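Local coordinates for protein superoxide dismutase (Acidilobus saccharovorans, PDB 4FFK) that probably catalyses the dismutation of superoxide to dioxygen and hydrogen peroxide at an iron centre, as an iron superoxide dismutase, at residues E20-P25 / L91-W96; L59-K64 / S79-F84. One frame throughout, in Å; residues are numbered along the deposited sequence.

Interaction 1. Residues E20-P25 / L91-W96; sequences ELPPLP and LHTLYW. With FE (Fe (III) ion), chain B.
Leu24 lays one methyl, CD1, over a face of the Trp96 indole, 4.0 Å from the centroid of the six-membered ring and 30° off its normal. This is a CH-pi contact, displaced toward the rim, with Leu24 CD1 reaching Trp96 CD2 at 3.6 Å. The CA-CB bond of Leu24 leaves the chain neither toward nor away from the helix; with CG roughly opposite the backbone N (chi1 -153°), CD1 then comes in to the ring. Tyr95 CD1 lies over the opposite face of the indole, also toward the rim. Pro25 crosses the base of Trp96 nearly at a right angle, its CD 3.6 Å from Trp96 CB. Nearly a turn earlier in the helix, Pro22 CG rests 3.6 Å from Thr93 OG1. The beta-branched threonine offers the proline ring both its methyl and this hydroxyl, which is already bonded to the carbonyl of His89. Prolines suit this extended segment, which needs no backbone NH to meet the helix.

The same helical turn carries His92, whose NE2 binds the iron at 2.1 Å; water 1 is a further ligand, at 2.0 Å, and His43, Asp178 and His182 complete the site. Trp96 belongs to the second shell: its ring meets that of His43 edge-to-face, and its NE1 is bonded to His48 ND1. The contact thus lays the loop before helix 37-66 against the end of helix 75-97, with Leu40 of helix 37-66 also touching Trp96, while Leu94 and Leu91 of helix 75-97 reach strands 172-178 and 142-148.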
ATOM      1  N   GLU A  20      -2.448 -26.072   3.116  1.00 29.97           N
ATOM      2  CA  GLU A  20      -2.512 -27.052   2.033  1.00 30.99           C
ATOM      3  C   GLU A  20      -3.322 -26.408   0.973  1.00 29.31           C
ATOM      4  O   GLU A  20      -4.286 -25.699   1.268  1.00 27.74           O
ATOM      5  CB  GLU A  20      -3.271 -28.314   2.448  1.00 30.66           C
ATOM      6  CG  GLU A  20      -2.625 -29.067   3.526  1.00 40.15           C
ATOM      7  CD  GLU A  20      -3.642 -29.685   4.422  1.00 48.72           C
ATOM      8  OE1 GLU A  20      -4.419 -30.514   3.903  1.00 49.12           O
ATOM      9  OE2 GLU A  20      -3.666 -29.311   5.625  1.00 52.83           O
ATOM     10  N   LEU A  21      -3.015 -26.783  -0.257  1.00 28.44           N
ATOM     11  CA  LEU A  21      -3.794 -26.389  -1.392  1.00 27.78           C
ATOM     12  C   LEU A  21      -5.039 -27.244  -1.441  1.00 28.63           C
ATOM     13  O   LEU A  21      -4.938 -28.460  -1.662  1.00 29.32           O
ATOM     14  CB  LEU A  21      -2.986 -26.578  -2.658  1.00 27.63           C
ATOM     15  CG  LEU A  21      -3.634 -26.205  -3.993  1.00 26.37           C
ATOM     16  CD1 LEU A  21      -3.756 -24.656  -4.093  1.00 29.59           C
ATOM     17  CD2 LEU A  21      -2.774 -26.725  -5.083  1.00 27.77           C
ATOM     18  N   PRO A  22      -6.201 -26.635  -1.232  1.00 29.19           N
ATOM     19  CA  PRO A  22      -7.437 -27.386  -1.323  1.00 28.36           C
ATOM     20  C   PRO A  22      -7.718 -27.814  -2.784  1.00 28.63           C
ATOM     21  O   PRO A  22      -7.308 -27.164  -3.702  1.00 28.80           O
ATOM     22  CB  PRO A  22      -8.489 -26.397  -0.809  1.00 29.15           C
ATOM     23  CG  PRO A  22      -7.986 -25.086  -1.294  1.00 28.62           C
ATOM     24  CD  PRO A  22      -6.456 -25.171  -1.173  1.00 29.04           C
ATOM     25  N   PRO A  23      -8.394 -28.951  -2.981  1.00 28.43           N
ATOM     26  CA  PRO A  23      -8.756 -29.378  -4.329  1.00 29.26           C
ATOM     27  C   PRO A  23      -9.774 -28.390  -4.955  1.00 28.64           C
ATOM     28  O   PRO A  23     -10.603 -27.864  -4.246  1.00 27.81           O
ATOM     29  CB  PRO A  23      -9.431 -30.720  -4.082  1.00 28.14           C
ATOM     30  CG  PRO A  23      -9.992 -30.629  -2.684  1.00 30.19           C
ATOM     31  CD  PRO A  23      -9.051 -29.727  -1.923  1.00 28.80           C
ATOM     32  N   LEU A  24      -9.689 -28.124  -6.246  1.00 30.30           N
ATOM     33  CA  LEU A  24     -10.776 -27.453  -6.943  1.00 31.07           C
ATOM     34  C   LEU A  24     -12.140 -28.136  -6.584  1.00 33.56           C
ATOM     35  O   LEU A  24     -12.200 -29.352  -6.394  1.00 32.13           O
ATOM     36  CB  LEU A  24     -10.483 -27.482  -8.432  1.00 31.00           C
ATOM     37  CG  LEU A  24     -11.064 -26.391  -9.296  1.00 32.38           C
ATOM     38  CD1 LEU A  24     -10.491 -24.944  -8.868  1.00 33.54           C
ATOM     39  CD2 LEU A  24     -10.739 -26.679 -10.785  1.00 33.49           C
ATOM     40  N   PRO A  25     -13.205 -27.355  -6.383  1.00 35.07           N
ATOM     41  CA  PRO A  25     -14.493 -27.967  -6.018  1.00 36.02           C
ATOM     42  C   PRO A  25     -15.295 -28.548  -7.222  1.00 37.85           C
ATOM     43  O   PRO A  25     -16.516 -28.704  -7.112  1.00 37.14           O
ATOM     44  CB  PRO A  25     -15.283 -26.806  -5.382  1.00 36.44           C
ATOM     45  CG  PRO A  25     -14.318 -25.676  -5.226  1.00 35.56           C
ATOM     46  CD  PRO A  25     -13.271 -25.891  -6.295  1.00 35.53           C
ATOM     47  N   LEU A  91      -8.286 -16.213  -0.052  1.00 21.51           N
ATOM     48  CA  LEU A  91      -9.148 -15.605  -1.047  1.00 21.38           C
ATOM     49  C   LEU A  91      -9.312 -16.512  -2.252  1.00 22.36           C
ATOM     50  O   LEU A  91     -10.398 -16.555  -2.853  1.00 22.03           O
ATOM     51  CB  LEU A  91      -8.625 -14.229  -1.458  1.00 20.80           C
ATOM     52  CG  LEU A  91      -8.786 -13.248  -0.294  1.00 20.57           C
ATOM     53  CD1 LEU A  91      -8.080 -11.943  -0.772  1.00 25.31           C
ATOM     54  CD2 LEU A  91     -10.279 -13.024  -0.001  1.00 19.92           C
ATOM     55  N   HIS A  92      -8.269 -17.256  -2.623  1.00 21.35           N
ATOM     56  CA  HIS A  92      -8.447 -18.179  -3.760  1.00 22.29           C
ATOM     57  C   HIS A  92      -9.357 -19.278  -3.347  1.00 23.55           C
ATOM     58  O   HIS A  92     -10.228 -19.679  -4.135  1.00 23.83           O
ATOM     59  CB  HIS A  92      -7.143 -18.733  -4.269  1.00 21.64           C
ATOM     60  CG  HIS A  92      -6.429 -17.754  -5.115  1.00 21.49           C
ATOM     61  ND1 HIS A  92      -5.622 -16.769  -4.579  1.00 21.61           N
ATOM     62  CD2 HIS A  92      -6.453 -17.550  -6.449  1.00 22.72           C
ATOM     63  CE1 HIS A  92      -5.185 -15.996  -5.561  1.00 25.38           C
ATOM     64  NE2 HIS A  92      -5.663 -16.457  -6.712  1.00 24.20           N
ATOM     65  N   THR A  93      -9.138 -19.784  -2.144  1.00 22.69           N
ATOM     66  CA  THR A  93     -10.008 -20.820  -1.621  1.00 25.59           C
ATOM     67  C   THR A  93     -11.488 -20.429  -1.696  1.00 24.71           C
ATOM     68  O   THR A  93     -12.315 -21.215  -2.157  1.00 26.37           O
ATOM     69  CB  THR A  93      -9.633 -21.162  -0.224  1.00 22.68           C
ATOM     70  OG1 THR A  93      -8.283 -21.624  -0.241  1.00 23.09           O
ATOM     71  CG2 THR A  93     -10.572 -22.249   0.289  1.00 27.46           C
ATOM     72  N   LEU A  94     -11.799 -19.219  -1.254  1.00 25.30           N
ATOM     73  CA  LEU A  94     -13.146 -18.641  -1.383  1.00 25.48           C
ATOM     74  C   LEU A  94     -13.557 -18.559  -2.832  1.00 25.56           C
ATOM     75  O   LEU A  94     -14.651 -19.046  -3.242  1.00 27.78           O
ATOM     76  CB  LEU A  94     -13.158 -17.242  -0.772  1.00 25.09           C
ATOM     77  CG  LEU A  94     -14.475 -16.486  -0.779  1.00 24.68           C
ATOM     78  CD1 LEU A  94     -15.543 -17.331  -0.086  1.00 24.24           C
ATOM     79  CD2 LEU A  94     -14.277 -15.161  -0.035  1.00 22.44           C
ATOM     80  N   TYR A  95     -12.717 -17.926  -3.624  1.00 24.08           N
ATOM     81  CA  TYR A  95     -12.987 -17.775  -5.039  1.00 24.53           C
ATOM     82  C   TYR A  95     -13.443 -19.090  -5.703  1.00 25.80           C
ATOM     83  O   TYR A  95     -14.453 -19.088  -6.380  1.00 25.92           O
ATOM     84  CB  TYR A  95     -11.717 -17.318  -5.690  1.00 24.41           C
ATOM     85  CG  TYR A  95     -11.759 -17.090  -7.154  1.00 23.66           C
ATOM     86  CD1 TYR A  95     -10.886 -17.769  -7.988  1.00 23.71           C
ATOM     87  CD2 TYR A  95     -12.573 -16.072  -7.700  1.00 22.11           C
ATOM     88  CE1 TYR A  95     -10.858 -17.529  -9.311  1.00 24.10           C
ATOM     89  CE2 TYR A  95     -12.510 -15.795  -9.033  1.00 22.42           C
ATOM     90  CZ  TYR A  95     -11.690 -16.564  -9.834  1.00 21.40           C
ATOM     91  OH  TYR A  95     -11.632 -16.314 -11.149  1.00 21.73           O
ATOM     92  N   TRP A  96     -12.691 -20.171  -5.527  1.00 24.39           N
ATOM     93  CA  TRP A  96     -13.111 -21.450  -6.173  1.00 25.62           C
ATOM     94  C   TRP A  96     -14.438 -21.924  -5.676  1.00 26.85           C
ATOM     95  O   TRP A  96     -15.230 -22.460  -6.476  1.00 28.14           O
ATOM     96  CB  TRP A  96     -12.108 -22.554  -5.921  1.00 25.94           C
ATOM     97  CG  TRP A  96     -10.704 -22.172  -6.142  1.00 24.24           C
ATOM     98  CD1 TRP A  96      -9.685 -22.292  -5.247  1.00 22.55           C
ATOM     99  CD2 TRP A  96     -10.140 -21.666  -7.338  1.00 22.79           C
ATOM    100  NE1 TRP A  96      -8.517 -21.926  -5.821  1.00 23.88           N
ATOM    101  CE2 TRP A  96      -8.749 -21.497  -7.092  1.00 23.94           C
ATOM    102  CE3 TRP A  96     -10.654 -21.299  -8.582  1.00 20.64           C
ATOM    103  CZ2 TRP A  96      -7.883 -20.987  -8.052  1.00 25.34           C
ATOM    104  CZ3 TRP A  96      -9.780 -20.808  -9.547  1.00 24.45           C
ATOM    105  CH2 TRP A  96      -8.410 -20.652  -9.257  1.00 26.24           C
TER
HETATM  106 FE    FE B 301      -5.730 -15.322  -8.424  1.00 22.90          FE
HETATM  107  O   HOH W   1      -5.156 -13.637  -7.406  1.00 21.62           O

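Interaction 2. Residues L59-K64 / S79-F84; sequences LDKLEK and SRDFEF
Leu59 meets Phe82 through a single methyl, CD2, which lies 4.0 Å from Phe82 CD2 and nearly as close to CE2 of that ring. The leucine's CG stands beside its own backbone N (chi1 -69°), and the end of the branch comes nearer to the opposite helix than the start of the side chain does. Phe82 answers with its CG anti to the backbone N (chi1 167°), which carries the ring across to the helix holding Leu59. The methyl approaches the CD2-CE2 side of the ring obliquely, and both residue types suit a buried apolar spot. Ala58 also touches Phe82, and Arg156 of the second subunit packs on both Leu59 and Phe82.

Both segments belong to the alpha-hairpin of iron and manganese superoxide dismutases, in which helices 37-66 and 75-97 lie antiparallel. The contact sits toward the turn that joins them, with 14 residues between its segments.

Two residues on, the CB of Lys61 points toward the other helix, and its chain brings NZ to 4.3 Å from Asp81 OD2, beyond a salt bridge. Water 2 spans the gap, accepting a bond from Lys61 NZ, whose modelled length is doubtful, and donating to Asp81 OD2 at 2.7 Å. A lysine suits this solvent-exposed position because its flexible chain can reach across while its ammonium stays near solvent. The other carboxylate oxygen, Asp81 OD1, forms a salt bridge with Arg76 of the fourth subunit; this direct cationic partner and the water-mediated link to Lys61 together probably favour the charged form of the buried carboxylate.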
ATOM      1  N   LEU A  59       5.934 -19.157   7.612  1.00 25.67           N
ATOM      2  CA  LEU A  59       5.738 -19.937   8.819  1.00 27.17           C
ATOM      3  C   LEU A  59       7.066 -20.653   9.126  1.00 27.32           C
ATOM      4  O   LEU A  59       7.482 -20.734  10.276  1.00 28.20           O
ATOM      5  CB  LEU A  59       4.630 -20.981   8.613  1.00 26.28           C
ATOM      6  CG  LEU A  59       3.206 -20.435   8.472  1.00 25.48           C
ATOM      7  CD1 LEU A  59       2.332 -21.612   8.599  1.00 22.65           C
ATOM      8  CD2 LEU A  59       2.953 -19.410   9.578  1.00 23.82           C
ATOM      9  N   ASP A  60       7.753 -21.080   8.104  1.00 29.36           N
ATOM     10  CA  ASP A  60       9.031 -21.752   8.310  1.00 31.16           C
ATOM     11  C   ASP A  60      10.059 -20.837   8.959  1.00 32.53           C
ATOM     12  O   ASP A  60      10.774 -21.232   9.900  1.00 32.78           O
ATOM     13  CB  ASP A  60       9.558 -22.315   7.013  1.00 32.58           C
ATOM     14  CG  ASP A  60      10.781 -23.188   7.264  1.00 37.86           C
ATOM     15  OD1 ASP A  60      11.895 -22.756   6.914  1.00 42.47           O
ATOM     16  OD2 ASP A  60      10.582 -24.263   7.859  1.00 42.63           O
ATOM     17  N   LYS A  61      10.121 -19.597   8.485  1.00 31.77           N
ATOM     18  CA  LYS A  61      11.047 -18.620   9.076  1.00 33.09           C
ATOM     19  C   LYS A  61      10.691 -18.345  10.521  1.00 32.21           C
ATOM     20  O   LYS A  61      11.577 -18.275  11.370  1.00 34.19           O
ATOM     21  CB  LYS A  61      10.988 -17.312   8.278  1.00 33.44           C
ATOM     22  CG  LYS A  61      11.966 -17.230   7.145  1.00 34.15           C
ATOM     23  CD  LYS A  61      11.486 -16.214   6.087  1.00 39.79           C
ATOM     24  CE  LYS A  61      12.080 -16.553   4.720  1.00 42.69           C
ATOM     25  NZ  LYS A  61      11.181 -16.425   3.536  1.00 44.14           N
ATOM     26  N   LEU A  62       9.393 -18.168  10.822  1.00 31.47           N
ATOM     27  CA  LEU A  62       8.926 -17.914  12.141  1.00 32.08           C
ATOM     28  C   LEU A  62       9.304 -19.050  13.128  1.00 32.17           C
ATOM     29  O   LEU A  62       9.794 -18.831  14.263  1.00 31.57           O
ATOM     30  CB  LEU A  62       7.410 -17.902  12.071  1.00 32.27           C
ATOM     31  CG  LEU A  62       6.550 -16.797  12.569  1.00 38.71           C
ATOM     32  CD1 LEU A  62       5.286 -16.708  11.691  1.00 35.39           C
ATOM     33  CD2 LEU A  62       6.240 -17.195  13.981  1.00 43.23           C
ATOM     34  N   GLU A  63       8.971 -20.250  12.696  1.00 31.69           N
ATOM     35  CA  GLU A  63       9.261 -21.442  13.465  1.00 33.74           C
ATOM     36  C   GLU A  63      10.737 -21.566  13.779  1.00 33.29           C
ATOM     37  O   GLU A  63      11.096 -21.818  14.953  1.00 35.92           O
ATOM     38  CB  GLU A  63       8.816 -22.655  12.654  1.00 34.24           C
ATOM     39  CG  GLU A  63       8.772 -23.931  13.419  1.00 36.67           C
ATOM     40  CD  GLU A  63       7.984 -24.926  12.590  1.00 35.95           C
ATOM     41  OE1 GLU A  63       8.564 -25.422  11.605  1.00 37.79           O
ATOM     42  OE2 GLU A  63       6.791 -25.092  12.854  1.00 36.49           O
ATOM     43  N   LYS A  64      11.576 -21.390  12.770  1.00 32.58           N
ATOM     44  CA  LYS A  64      13.021 -21.553  12.877  1.00 33.18           C
ATOM     45  C   LYS A  64      13.578 -20.504  13.865  1.00 34.62           C
ATOM     46  O   LYS A  64      14.311 -20.814  14.826  1.00 33.27           O
ATOM     47  CB  LYS A  64      13.689 -21.392  11.516  1.00 34.02           C
ATOM     48  CG  LYS A  64      13.557 -22.652  10.568  1.00 35.10           C
ATOM     49  CD  LYS A  64      14.582 -22.610   9.478  1.00 41.94           C
ATOM     50  CE  LYS A  64      14.769 -24.007   8.908  1.00 46.49           C
ATOM     51  NZ  LYS A  64      15.753 -24.028   7.772  1.00 47.95           N
ATOM     52  N   SER A  79       5.965 -11.023   8.512  1.00 21.24           N
ATOM     53  CA  SER A  79       4.583 -10.658   8.670  1.00 19.74           C
ATOM     54  C   SER A  79       3.983 -10.354   7.285  1.00 19.21           C
ATOM     55  O   SER A  79       2.896 -10.873   6.963  1.00 19.50           O
ATOM     56  CB  SER A  79       4.455  -9.426   9.556  1.00 22.12           C
ATOM     57  OG  SER A  79       4.965  -9.710  10.848  1.00 26.14           O
ATOM     58  N   ARG A  80       4.627  -9.470   6.562  1.00 17.16           N
ATOM     59  CA  ARG A  80       4.120  -9.049   5.227  1.00 15.87           C
ATOM     60  C   ARG A  80       3.997 -10.293   4.353  1.00 18.08           C
ATOM     61  O   ARG A  80       3.036 -10.468   3.608  1.00 17.47           O
ATOM     62  CB  ARG A  80       5.101  -8.053   4.620  1.00 17.33           C
ATOM     63  CG  ARG A  80       5.005  -6.674   5.252  1.00 17.45           C
ATOM     64  CD  ARG A  80       6.111  -5.849   4.722  1.00 17.34           C
ATOM     65  NE  ARG A  80       5.876  -4.447   5.080  1.00 20.00           N
ATOM     66  CZ  ARG A  80       6.774  -3.511   4.855  1.00 20.38           C
ATOM     67  NH1 ARG A  80       7.976  -3.837   4.399  1.00 18.74           N
ATOM     68  NH2 ARG A  80       6.467  -2.243   5.056  1.00 17.90           N
ATOM     69  N   ASP A  81       5.031 -11.131   4.402  1.00 18.07           N
ATOM     70  CA  ASP A  81       5.040 -12.352   3.572  1.00 19.25           C
ATOM     71  C   ASP A  81       3.914 -13.234   3.951  1.00 17.18           C
ATOM     72  O   ASP A  81       3.202 -13.737   3.053  1.00 18.62           O
ATOM     73  CB  ASP A  81       6.385 -13.108   3.767  1.00 19.73           C
ATOM     74  CG  ASP A  81       7.533 -12.438   3.087  1.00 22.00           C
ATOM     75  OD1 ASP A  81       7.442 -11.359   2.418  1.00 21.26           O
ATOM     76  OD2 ASP A  81       8.633 -12.966   3.268  1.00 21.45           O
ATOM     77  N   PHE A  82       3.742 -13.475   5.242  1.00 18.51           N
ATOM     78  CA  PHE A  82       2.716 -14.359   5.688  1.00 19.08           C
ATOM     79  C   PHE A  82       1.333 -13.826   5.244  1.00 19.20           C
ATOM     80  O   PHE A  82       0.493 -14.563   4.730  1.00 18.56           O
ATOM     81  CB  PHE A  82       2.703 -14.517   7.211  1.00 19.03           C
ATOM     82  CG  PHE A  82       1.477 -15.180   7.703  1.00 20.53           C
ATOM     83  CD1 PHE A  82       0.490 -14.482   8.403  1.00 20.40           C
ATOM     84  CD2 PHE A  82       1.243 -16.542   7.342  1.00 21.89           C
ATOM     85  CE1 PHE A  82      -0.700 -15.167   8.791  1.00 21.97           C
ATOM     86  CE2 PHE A  82       0.099 -17.154   7.726  1.00 23.80           C
ATOM     87  CZ  PHE A  82      -0.872 -16.481   8.411  1.00 23.16           C
ATOM     88  N   GLU A  83       1.136 -12.542   5.470  1.00 17.29           N
ATOM     89  CA  GLU A  83      -0.198 -11.953   5.340  1.00 16.83           C
ATOM     90  C   GLU A  83      -0.565 -11.885   3.861  1.00 17.29           C
ATOM     91  O   GLU A  83      -1.771 -12.141   3.490  1.00 20.22           O
ATOM     92  CB  GLU A  83      -0.207 -10.579   5.985  1.00 18.66           C
ATOM     93  CG  GLU A  83      -0.161 -10.816   7.494  1.00 17.68           C
ATOM     94  CD  GLU A  83       0.027  -9.558   8.216  1.00 19.45           C
ATOM     95  OE1 GLU A  83      -0.895  -8.692   8.151  1.00 20.33           O
ATOM     96  OE2 GLU A  83       1.004  -9.476   8.968  1.00 22.44           O
ATOM     97  N   PHE A  84       0.378 -11.527   3.030  1.00 16.90           N
ATOM     98  CA  PHE A  84       0.046 -11.494   1.628  1.00 17.36           C
ATOM     99  C   PHE A  84      -0.331 -12.892   1.148  1.00 18.21           C
ATOM    100  O   PHE A  84      -1.292 -13.108   0.440  1.00 15.68           O
ATOM    101  CB  PHE A  84       1.230 -11.080   0.822  1.00 16.47           C
ATOM    102  CG  PHE A  84       1.057 -11.276  -0.718  1.00 17.92           C
ATOM    103  CD1 PHE A  84       0.310 -10.361  -1.458  1.00 17.16           C
ATOM    104  CD2 PHE A  84       1.667 -12.356  -1.411  1.00 16.63           C
ATOM    105  CE1 PHE A  84       0.194 -10.495  -2.820  1.00 17.89           C
ATOM    106  CE2 PHE A  84       1.551 -12.459  -2.802  1.00 18.73           C
ATOM    107  CZ  PHE A  84       0.766 -11.507  -3.508  1.00 18.83           C
TER
HETATM  108  O   HOH W   2       8.821 -15.580   3.862  1.00 26.72           O

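Overall arrangement
Interactions 1 and 2 share helix 75-97 but use different parts of it, their centres about 20 Å apart and their nearest atoms about 7 Å. Along the chain, interaction 2 is nested inside the loop closed by interaction 1. The 59-64/79-84 contact is mostly buried yet lies toward the far end of the hairpin, covered by other subunits, and it adds a water-bridged charge pair to a small apolar patch. The 20-25/91-96 contact, also touched by the second subunit, is nearer the chain's centre, only partly buried, and buries twice the surface, chiefly through a leucine methyl on an aromatic face and proline rings. One thus joins two hairpin helices, the other a leading loop and the metal-bearing turn.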